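Local coordinates for protein laccase (Botrytis aclada, PDB 3SQR) that oxidises phenolic compounds such as hydroquinones at its copper centres while reducing dioxygen to water, and probably takes part in lignin degradation, at residues Ser239-Asp243 with Pro244-Gly248; Phe278-Asn282 with His283-Val287; Ala397-Asn400 with Tyr401-Thr405; Ser416-Thr419 with Thr420-Ile423; Ile547-Met551 with Thr552-Ile556. One frame throughout, in Å; residues are numbered along the deposited sequence. Where two conformers were deposited one is given.

Contact 1: residues Ser239-Asp243 with Pro244-Gly248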
# COMPACT_ATOMS: atom_id res chain seq x y z
N SER A 239 -19.20 27.14 1.30
CA SER A 239 -20.05 28.34 1.13
C SER A 239 -21.11 28.49 2.21
O SER A 239 -21.43 29.63 2.61
CB SER A 239 -20.71 28.36 -0.24
OG SER A 239 -21.69 27.34 -0.37
N ALA A 240 -21.68 27.39 2.66
CA ALA A 240 -22.64 27.40 3.77
C ALA A 240 -22.05 27.07 5.15
O ALA A 240 -22.80 26.83 6.13
CB ALA A 240 -23.77 26.44 3.47
N SER A 241 -20.71 27.03 5.28
CA SER A 241 -20.07 26.59 6.54
C SER A 241 -19.82 27.65 7.60
O SER A 241 -19.43 28.75 7.29
CB SER A 241 -18.70 25.94 6.28
OG SER A 241 -18.09 25.62 7.54
N THR A 242 -19.91 27.23 8.85
CA THR A 242 -19.67 28.02 10.04
C THR A 242 -18.29 27.76 10.67
O THR A 242 -17.91 28.32 11.74
CB THR A 242 -20.78 27.64 11.06
OG1 THR A 242 -21.71 28.72 11.14
CG2 THR A 242 -20.24 27.25 12.44
N ASP A 243 -17.55 26.85 10.03
CA ASP A 243 -16.32 26.34 10.58
C ASP A 243 -15.24 27.25 10.01
O ASP A 243 -15.16 27.38 8.79
CB ASP A 243 -16.08 24.88 10.14
CG ASP A 243 -14.89 24.28 10.80
OD1 ASP A 243 -13.93 25.02 11.08
OD2 ASP A 243 -14.93 23.08 11.12
N PRO A 244 -14.49 27.93 10.88
CA PRO A 244 -13.47 28.84 10.38
C PRO A 244 -12.45 28.13 9.45
O PRO A 244 -11.92 28.74 8.52
CB PRO A 244 -12.82 29.39 11.67
CG PRO A 244 -13.15 28.42 12.75
CD PRO A 244 -14.49 27.86 12.36
N ASN A 245 -12.25 26.84 9.68
CA ASN A 245 -11.28 26.08 8.92
C ASN A 245 -11.76 25.76 7.55
O ASN A 245 -10.95 25.34 6.74
CB ASN A 245 -11.00 24.76 9.62
CG ASN A 245 -10.17 24.91 10.84
OD1 ASN A 245 -9.33 25.78 10.93
ND2 ASN A 245 -10.36 24.02 11.76
N CYS A 246 -13.06 25.87 7.30
CA CYS A 246 -13.61 25.70 5.97
C CYS A 246 -13.41 26.99 5.18
O CYS A 246 -14.35 27.74 4.88
CB CYS A 246 -15.07 25.20 6.01
SG CYS A 246 -15.59 24.19 4.67
N VAL A 247 -12.16 27.20 4.74
CA VAL A 247 -11.79 28.45 4.05
C VAL A 247 -12.10 28.44 2.58
O VAL A 247 -12.17 29.49 1.95
CB VAL A 247 -10.29 28.78 4.30
CG1 VAL A 247 -10.08 29.01 5.77
CG2 VAL A 247 -9.38 27.64 3.78
N GLY A 248 -12.33 27.26 2.01
CA GLY A 248 -12.75 27.19 0.64
C GLY A 248 -11.58 27.27 -0.30
O GLY A 248 -10.44 27.35 0.14

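Contact 2: residues Phe278-Asn282 with His283-Val287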
# COMPACT_ATOMS: atom_id res chain seq x y z
N PHE A 278 -11.01 3.53 -10.92
CA PHE A 278 -10.52 4.67 -11.60
C PHE A 278 -10.88 4.64 -13.09
O PHE A 278 -10.75 3.58 -13.74
CB PHE A 278 -8.97 4.72 -11.43
CG PHE A 278 -8.34 5.88 -12.07
CD1 PHE A 278 -8.23 7.09 -11.43
CD2 PHE A 278 -7.81 5.78 -13.36
CE1 PHE A 278 -7.63 8.17 -12.05
CE2 PHE A 278 -7.15 6.87 -13.97
CZ PHE A 278 -7.10 8.06 -13.32
N ALA A 279 -11.22 5.82 -13.62
CA ALA A 279 -11.62 5.91 -15.04
C ALA A 279 -11.34 7.32 -15.48
O ALA A 279 -11.32 8.24 -14.65
CB ALA A 279 -13.11 5.53 -15.20
N ILE A 280 -11.07 7.49 -16.77
CA ILE A 280 -10.93 8.81 -17.38
C ILE A 280 -11.94 8.77 -18.52
O ILE A 280 -11.83 7.94 -19.41
CB ILE A 280 -9.53 9.06 -17.93
CG1 ILE A 280 -8.49 8.92 -16.80
CG2 ILE A 280 -9.43 10.44 -18.62
CD1 ILE A 280 -7.04 9.03 -17.32
N ASP A 281 -12.95 9.60 -18.45
CA ASP A 281 -14.00 9.57 -19.46
C ASP A 281 -13.41 9.63 -20.86
O ASP A 281 -12.51 10.42 -21.16
CB ASP A 281 -14.93 10.76 -19.30
CG ASP A 281 -15.74 10.72 -18.05
OD1 ASP A 281 -15.68 9.74 -17.26
OD2 ASP A 281 -16.47 11.72 -17.85
N ASN A 282 -13.95 8.77 -21.70
CA ASN A 282 -13.63 8.68 -23.11
C ASN A 282 -12.18 8.31 -23.39
O ASN A 282 -11.71 8.46 -24.49
CB ASN A 282 -14.00 9.97 -23.82
CG ASN A 282 -14.20 9.78 -25.30
OD1 ASN A 282 -13.64 10.53 -26.08
ND2 ASN A 282 -14.98 8.74 -25.70
N HIS A 283 -11.50 7.75 -22.37
CA HIS A 283 -10.14 7.26 -22.56
C HIS A 283 -10.06 5.81 -22.09
O HIS A 283 -10.85 5.33 -21.29
CB HIS A 283 -9.13 8.17 -21.83
CG HIS A 283 -8.97 9.54 -22.42
ND1 HIS A 283 -9.92 10.53 -22.32
CD2 HIS A 283 -7.94 10.07 -23.12
CE1 HIS A 283 -9.47 11.62 -22.92
NE2 HIS A 283 -8.27 11.37 -23.41
N THR A 284 -9.15 5.10 -22.73
CA THR A 284 -8.88 3.72 -22.46
C THR A 284 -7.58 3.67 -21.65
O THR A 284 -6.60 4.40 -21.87
CB THR A 284 -8.69 2.94 -23.77
OG1 THR A 284 -9.95 2.99 -24.49
CG2 THR A 284 -8.39 1.50 -23.48
N LEU A 285 -7.64 2.84 -20.66
CA LEU A 285 -6.45 2.58 -19.87
C LEU A 285 -5.80 1.31 -20.37
O LEU A 285 -6.46 0.28 -20.40
CB LEU A 285 -6.84 2.42 -18.41
CG LEU A 285 -7.75 3.47 -17.76
CD1 LEU A 285 -8.03 3.02 -16.30
CD2 LEU A 285 -7.19 4.89 -17.75
N THR A 286 -4.52 1.36 -20.69
CA THR A 286 -3.75 0.16 -20.95
C THR A 286 -2.95 -0.16 -19.67
O THR A 286 -2.01 0.53 -19.34
CB THR A 286 -2.83 0.31 -22.09
OG1 THR A 286 -3.62 0.52 -23.27
CG2 THR A 286 -2.03 -0.96 -22.29
N VAL A 287 -3.37 -1.20 -19.01
CA VAL A 287 -2.80 -1.59 -17.72
C VAL A 287 -1.49 -2.35 -17.99
O VAL A 287 -1.48 -3.38 -18.67
CB VAL A 287 -3.76 -2.39 -16.93
CG1 VAL A 287 -3.22 -2.52 -15.40
CG2 VAL A 287 -5.17 -1.85 -16.90
O HOH W 1 -10.56 5.21 -18.47

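Contact 3: residues Ala397-Asn400 with Tyr401-Thr405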
# COMPACT_ATOMS: atom_id res chain seq x y z
N ALA A 397 -14.59 -10.20 17.01
CA ALA A 397 -14.93 -10.35 18.43
C ALA A 397 -14.99 -8.96 18.99
O ALA A 397 -14.72 -7.98 18.27
CB ALA A 397 -13.91 -11.18 19.17
N PHE A 398 -15.46 -8.85 20.22
CA PHE A 398 -15.54 -7.56 20.85
C PHE A 398 -14.91 -7.72 22.21
O PHE A 398 -15.36 -8.54 23.03
CB PHE A 398 -16.99 -7.06 20.93
CG PHE A 398 -17.09 -5.58 21.14
CD1 PHE A 398 -16.84 -5.04 22.42
CD2 PHE A 398 -17.42 -4.73 20.10
CE1 PHE A 398 -16.92 -3.66 22.64
CE2 PHE A 398 -17.51 -3.34 20.30
CZ PHE A 398 -17.25 -2.81 21.58
N THR A 399 -13.83 -7.01 22.44
CA THR A 399 -13.15 -7.08 23.72
C THR A 399 -13.39 -5.73 24.40
O THR A 399 -14.50 -5.45 24.85
CB THR A 399 -11.67 -7.48 23.51
OG1 THR A 399 -11.04 -6.52 22.65
CG2 THR A 399 -11.57 -8.91 22.89
N ASN A 400 -12.39 -4.86 24.39
CA ASN A 400 -12.58 -3.48 24.72
C ASN A 400 -13.29 -2.74 23.59
O ASN A 400 -13.88 -1.68 23.79
CB ASN A 400 -11.23 -2.83 25.01
CG ASN A 400 -10.55 -3.44 26.22
OD1 ASN A 400 -11.18 -4.10 27.05
ND2 ASN A 400 -9.23 -3.22 26.32
N TYR A 401 -13.17 -3.30 22.38
CA TYR A 401 -13.73 -2.63 21.21
C TYR A 401 -13.73 -3.71 20.15
O TYR A 401 -13.36 -4.84 20.46
CB TYR A 401 -12.90 -1.41 20.84
CG TYR A 401 -11.40 -1.66 20.70
CD1 TYR A 401 -10.88 -2.19 19.52
CD2 TYR A 401 -10.51 -1.37 21.75
CE1 TYR A 401 -9.52 -2.44 19.38
CE2 TYR A 401 -9.15 -1.58 21.62
CZ TYR A 401 -8.66 -2.13 20.41
OH TYR A 401 -7.32 -2.37 20.28
N PHE A 402 -14.20 -3.39 18.95
CA PHE A 402 -14.37 -4.35 17.87
C PHE A 402 -12.98 -4.77 17.41
O PHE A 402 -12.16 -3.94 17.10
CB PHE A 402 -15.08 -3.70 16.70
CG PHE A 402 -15.43 -4.61 15.60
CD1 PHE A 402 -14.50 -4.92 14.60
CD2 PHE A 402 -16.70 -5.15 15.51
CE1 PHE A 402 -14.83 -5.77 13.57
CE2 PHE A 402 -17.03 -5.99 14.47
CZ PHE A 402 -16.07 -6.31 13.50
N THR A 403 -12.76 -6.07 17.36
CA THR A 403 -11.49 -6.61 16.92
C THR A 403 -11.78 -7.65 15.86
O THR A 403 -12.79 -8.34 15.91
CB THR A 403 -10.68 -7.29 18.01
OG1 THR A 403 -11.38 -8.45 18.50
CG2 THR A 403 -10.40 -6.36 19.17
N TRP A 404 -10.85 -7.77 14.91
CA TRP A 404 -10.80 -8.88 13.97
C TRP A 404 -9.88 -9.96 14.54
O TRP A 404 -8.86 -9.64 15.17
CB TRP A 404 -10.25 -8.43 12.60
CG TRP A 404 -11.00 -7.31 11.99
CD1 TRP A 404 -10.71 -6.00 12.12
CD2 TRP A 404 -12.23 -7.38 11.25
NE1 TRP A 404 -11.64 -5.25 11.45
CE2 TRP A 404 -12.59 -6.06 10.91
CE3 TRP A 404 -13.06 -8.44 10.86
CZ2 TRP A 404 -13.73 -5.75 10.22
CZ3 TRP A 404 -14.21 -8.12 10.13
CH2 TRP A 404 -14.53 -6.79 9.82
N THR A 405 -10.17 -11.22 14.22
CA THR A 405 -9.35 -12.29 14.66
C THR A 405 -8.96 -13.17 13.50
O THR A 405 -9.66 -13.27 12.51
CB THR A 405 -10.09 -13.15 15.74
OG1 THR A 405 -11.26 -13.68 15.11
CG2 THR A 405 -10.46 -12.30 17.00

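Contact 4: residues Ser416-Thr419 with Thr420-Ile423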
# COMPACT_ATOMS: atom_id res chain seq x y z
N SER A 416 7.87 -2.25 22.23
CA SER A 416 9.17 -2.43 22.82
C SER A 416 9.75 -3.84 22.68
O SER A 416 10.90 -4.07 23.03
CB SER A 416 9.10 -2.06 24.34
OG SER A 416 8.45 -3.12 25.03
N SER A 417 8.97 -4.79 22.17
CA SER A 417 9.47 -6.14 21.98
C SER A 417 8.96 -6.60 20.64
O SER A 417 8.16 -7.52 20.49
CB SER A 417 9.03 -7.06 23.15
OG SER A 417 9.70 -8.28 23.05
N PRO A 418 9.50 -5.95 19.62
CA PRO A 418 9.13 -6.41 18.29
C PRO A 418 9.60 -7.81 18.05
O PRO A 418 10.55 -8.29 18.66
CB PRO A 418 9.85 -5.42 17.39
CG PRO A 418 10.95 -4.91 18.14
CD PRO A 418 10.47 -4.85 19.58
N THR A 419 8.95 -8.50 17.12
CA THR A 419 9.28 -9.87 16.78
C THR A 419 10.73 -10.06 16.49
O THR A 419 11.30 -11.09 16.84
CB THR A 419 8.49 -10.30 15.50
OG1 THR A 419 7.13 -9.91 15.69
CG2 THR A 419 8.56 -11.80 15.31
N THR A 420 11.38 -9.10 15.79
CA THR A 420 12.78 -9.23 15.48
C THR A 420 13.64 -9.19 16.74
O THR A 420 14.66 -9.86 16.78
CB THR A 420 13.26 -8.17 14.44
OG1 THR A 420 12.40 -8.37 13.31
CG2 THR A 420 14.64 -8.56 13.96
N LEU A 421 13.23 -8.41 17.71
CA LEU A 421 13.99 -8.39 18.99
C LEU A 421 13.88 -9.75 19.64
O LEU A 421 14.88 -10.33 20.08
CB LEU A 421 13.53 -7.27 19.86
CG LEU A 421 14.22 -7.21 21.24
CD1 LEU A 421 15.75 -7.13 21.06
CD2 LEU A 421 13.65 -6.03 21.99
N LYS A 422 12.69 -10.29 19.61
CA LYS A 422 12.49 -11.65 20.10
C LYS A 422 13.35 -12.67 19.36
O LYS A 422 14.00 -13.58 19.94
CB LYS A 422 10.99 -11.99 20.07
CG LYS A 422 10.14 -11.08 20.89
CD LYS A 422 8.70 -11.55 20.92
CE LYS A 422 7.76 -10.62 21.55
NZ LYS A 422 7.97 -10.57 23.08
N ILE A 423 13.40 -12.57 18.03
CA ILE A 423 14.26 -13.39 17.27
C ILE A 423 15.74 -13.19 17.58
O ILE A 423 16.44 -14.16 17.72
CB ILE A 423 14.01 -13.12 15.72
CG1 ILE A 423 12.68 -13.73 15.39
CG2 ILE A 423 15.15 -13.64 14.92
CD1 ILE A 423 12.12 -13.22 14.02

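Contact 5: residues Ile547-Met551 with Thr552-Ile556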
# COMPACT_ATOMS: atom_id res chain seq x y z
N ILE A 547 18.07 -15.84 9.37
CA ILE A 547 18.09 -14.39 9.27
C ILE A 547 19.52 -13.91 9.52
O ILE A 547 20.13 -14.36 10.45
CB ILE A 547 17.11 -13.73 10.30
CG1 ILE A 547 15.65 -14.06 9.92
CG2 ILE A 547 17.28 -12.23 10.38
CD1 ILE A 547 14.62 -13.86 11.03
N ALA A 548 20.05 -12.99 8.73
CA ALA A 548 21.40 -12.53 9.01
C ALA A 548 21.36 -11.02 9.12
O ALA A 548 20.78 -10.34 8.27
CB ALA A 548 22.32 -12.99 7.95
N VAL A 549 21.88 -10.50 10.22
CA VAL A 549 21.91 -9.05 10.39
C VAL A 549 23.38 -8.71 10.70
O VAL A 549 24.15 -9.50 11.34
CB VAL A 549 20.84 -8.48 11.43
CG1 VAL A 549 20.75 -6.92 11.39
CG2 VAL A 549 19.42 -9.06 11.14
N LYS A 550 23.75 -7.57 10.12
CA LYS A 550 25.06 -6.99 10.27
C LYS A 550 25.10 -6.44 11.70
O LYS A 550 24.09 -5.99 12.23
CB LYS A 550 25.25 -5.89 9.21
CG LYS A 550 25.03 -6.34 7.77
CD LYS A 550 25.12 -5.14 6.82
CE LYS A 550 24.82 -5.59 5.37
NZ LYS A 550 25.23 -4.52 4.40
N MET A 551 26.29 -6.45 12.32
CA MET A 551 26.45 -5.82 13.61
C MET A 551 26.02 -4.35 13.51
O MET A 551 25.39 -3.82 14.41
CB MET A 551 27.90 -5.94 14.12
CG MET A 551 28.24 -4.89 15.19
SD MET A 551 30.02 -4.74 15.59
CE MET A 551 30.47 -3.50 14.37
N THR A 552 26.40 -3.69 12.43
CA THR A 552 26.00 -2.31 12.28
C THR A 552 24.47 -2.14 12.46
O THR A 552 24.02 -1.22 13.12
CB THR A 552 26.51 -1.71 10.98
OG1 THR A 552 26.26 -0.32 11.02
CG2 THR A 552 25.86 -2.31 9.79
N ASP A 553 23.71 -3.05 11.89
CA ASP A 553 22.25 -2.92 11.87
C ASP A 553 21.66 -3.34 13.21
O ASP A 553 20.70 -2.75 13.68
CB ASP A 553 21.68 -3.71 10.69
CG ASP A 553 22.03 -3.06 9.38
OD1 ASP A 553 22.09 -1.83 9.34
OD2 ASP A 553 22.31 -3.79 8.40
N THR A 554 22.34 -4.31 13.89
CA THR A 554 21.96 -4.67 15.24
C THR A 554 22.14 -3.54 16.18
O THR A 554 21.25 -3.32 16.99
CB THR A 554 22.67 -6.00 15.69
OG1 THR A 554 22.32 -7.00 14.74
CG2 THR A 554 22.19 -6.43 16.99
N ALA A 555 23.24 -2.80 16.10
CA ALA A 555 23.50 -1.65 16.97
C ALA A 555 22.43 -0.62 16.71
O ALA A 555 21.84 -0.09 17.61
CB ALA A 555 24.98 -1.02 16.73
N ILE A 556 22.11 -0.42 15.44
CA ILE A 556 21.11 0.60 15.11
C ILE A 556 19.74 0.29 15.70
O ILE A 556 19.11 1.12 16.34
CB ILE A 556 21.07 0.81 13.58
CG1 ILE A 556 22.33 1.56 13.15
CG2 ILE A 556 19.79 1.52 13.16
CD1 ILE A 556 22.58 1.44 11.62

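Contact 1: residues Ser239-Asp243 with Pro244-Gly248
The carboxylate of D243 reaches over the next peptide and takes the backbone N-H of N245 on OD1, with 2.8 Å from D243 OD1 to N245 N and an angle of 154° at the hydrogen. This closes an Asx turn. The donor meets the oxygen on its anti side, 32° out of the carboxylate plane, a position reached because CG lies opposite the backbone N (chi1 -174°) and close to the carbonyl carbon. The backbone O of D243 receives C246 N at 3.0 Å, completing a type I beta turn from D243 to C246. P244 suits the second place of that turn, since its ring fixes phi near the required value and no N-H is needed there. On the approach, S241 OG accepts D243 N at 2.8 Å in an ST turn, and the same hydroxyl lies against CB of C246, with 3.4 Å between S241 OG and C246 CB. C246, the centre of an inverse gamma turn, is tied to C238 by a disulfide. These turns sit on the surface in the loop joining strand 227-230 to strand 254-256, where Y84 binds OD2 of D243 and the G83-T85 backbone, just ahead of strand 86-91, pairs with N245 and G248.

Contact 2: residues Phe278-Asn282 with His283-Val287
H283 closes a type II beta turn that starts at I280, its backbone N donating to I280 O at 3.0 Å, and then folds its ring back over the turn it has just completed. With chi1 at -69°, CG lies beside the backbone N, and the imidazole is brought to the carbonyl of D281. The bond from H283 ND1 to D281 O is short at 2.8 Å and nearly straight at 173°; the oxygen lies within 2° of the ring plane. I280 places its CG2 methyl by this ring, 3.7 Å from H283 ND1. Its other branch extends to CD1, which meets CD2 of L285 at 4.2 Å, and L285 CD1 approaches the ring edge of F278, 4.0 Å from F278 CD2. N282 suits the third turn position, because asparagine tolerates the positive phi found there. A water accepts from I280 N and lies in hydrogen-bonding contact with H283 O, inside the bend. The turn forms a beta arch, carrying the chain from strand 276-280 in one sheet of this cupredoxin-like domain to strand 285-290 in the other. Beyond the turn, NE2 of H283 is hydrogen-bonded to Y349 OH. Since a carbonyl can only accept, ND1 must carry a proton, and the second bond at NE2 helps to fix the rotation of the ring.

Contact 3: residues Ala397-Asn400 with Tyr401-Thr405
Strands 387-398 and 402-406 run antiparallel, with A397 and T403 a hydrogen-bonded pair and F398 and F402 a non-hydrogen-bonded one, and T399-Y401 turn the chain between them. This is a beta hairpin at the edge of a sheet in a cupredoxin-like domain. Two backbone bonds lock the first pair, A397 N to T403 O at 2.8 Å and T403 N to A397 O at 2.9 Å; a third, from T399 N to Y401 O at 3.0 Å, closes the turn.

F398 lays the face of its ring over the Y401-F402 peptide: Y401 C is 3.7 Å above the plane, over the ring centre, and F402 N is set off toward the rim. The ring gets there because CG stands opposite the backbone N (chi1 -161°), which folds it across to the partner strand. An aromatic suits this place, since a flat ring can lie against the flat face of a peptide. On the other side of the hairpin the small A397 lets T403 lie against it, A397 CB 3.8 Å from T403 OG1, and T399 crosses T403 at about a right angle, with T399 OG1 3.5 Å from T403 CG2. Y401 packs its ring beside N400, Y401 CD2 lying 3.6 Å from N400 CB.

W404 and F402 bring the hairpin up to the type 1 copper site. W404 meets the rings of H463 and H531, both ligands of that copper, and its NE1 makes a weak hydrogen bond to E534. Onto one face of this indole comes the edge of the F402 ring, its CE1 atom 3.4 Å above the plane of W404.

Contact 4: residues Ser416-Thr419 with Thr420-Ile423
S417 turns its OG opposite the backbone N (chi1 -171°), while K422 runs extended through CD and CE and then bends at its last torsion (chi4 -71°), so that hydroxyl and ammonium meet. The contact is the N-terminus of helix 419-424. K422 NZ donates to S417 OG at 2.9 Å, the lysine lying back along the first turn to span it.

P418 is the N-cap. Its ring keeps the backbone stiff on entry to the helix, and its carbonyl begins the helical bonding: K422 N reaches P418 O at 3.1 Å, almost in line with the C=O bond, while L421 N makes a weak bond to the same oxygen. Alongside these bonds, P418 CG packs on L421 CB at 3.9 Å, and the leucine sends CD2 to within 3.5 Å of S416 O. F557 of helix 551-567 covers both P418 and L421.

Threonine suits the next two positions, having a hydroxyl for the surroundings and a methyl for packing. T419 OG1 is bound to Q539 and T420 OG1 to V142 O, which ties the helix start to two other parts of the chain. T419 O takes I423 N at 2.8 Å, and on the buried side T419 CG2 rests against I423 CD1, 4.0 Å away.

Contact 5: residues Ile547-Met551 with Thr552-Ile556
K550 and D553 lie side by side at the start of helix 551-567, pointing the same way, and the lysine can be followed outward along the carboxylate. Its CB touches the methyl of T552, 3.7 Å from T552 CG2, and lies equally near D553 OD2. CG continues past the same oxygen, and CD comes closest, 3.5 Å from D553 OD2. Beyond it the extended chain leads away: NZ ends 5.0 Å from D553 OD2, too far for a salt bridge.

K550 is also the N-cap, and its carbonyl carries most of the bonding. T554 N reaches K550 O at 2.9 Å with an angle of 160°, and the hydroxyl of the same residue adds a second bond, T554 OG1 to K550 O at 3.2 Å, from 43° above the carbonyl plane. A threonine suits this place because chi1 near -57° swings OG1 back to the carbonyl four residues earlier. D553 N adds a weak bond to this oxygen. Next to it V549 presses CG1 on the base of the aspartate, 3.4 Å from D553 CB.

D553 OD1 is hydrogen-bonded to Y136 OH, while OD2 lies close to OE2 of E135. The helix N-terminus and the nearby lysine would probably favour a negative D553; if both carboxylates were charged they would repel, so this pair may raise the affinity of one of them for a proton.

In the fold
Contact 2 is the most buried of the five, contacts 3 and 4 are partly buried, and contacts 1 and 5 lie on the surface. Contacts 1 and 2 lie in the same cupredoxin-like domain, yet one is a disulfide-tied loop bound by polar turns and the other an arch between sheets with an apolar inner side. Contacts 4 and 5 are both helix starts with a carbonyl as first acceptor, and they touch, I423 CG2 lying 3.9 Å from I547 CD1; their centres are about 13 Å apart. Contact 3, a hairpin that combines backbone bonds with aromatic rings laid over peptide and indole, stands about 24 Å from contact 4 between centres and comes nearest to copper.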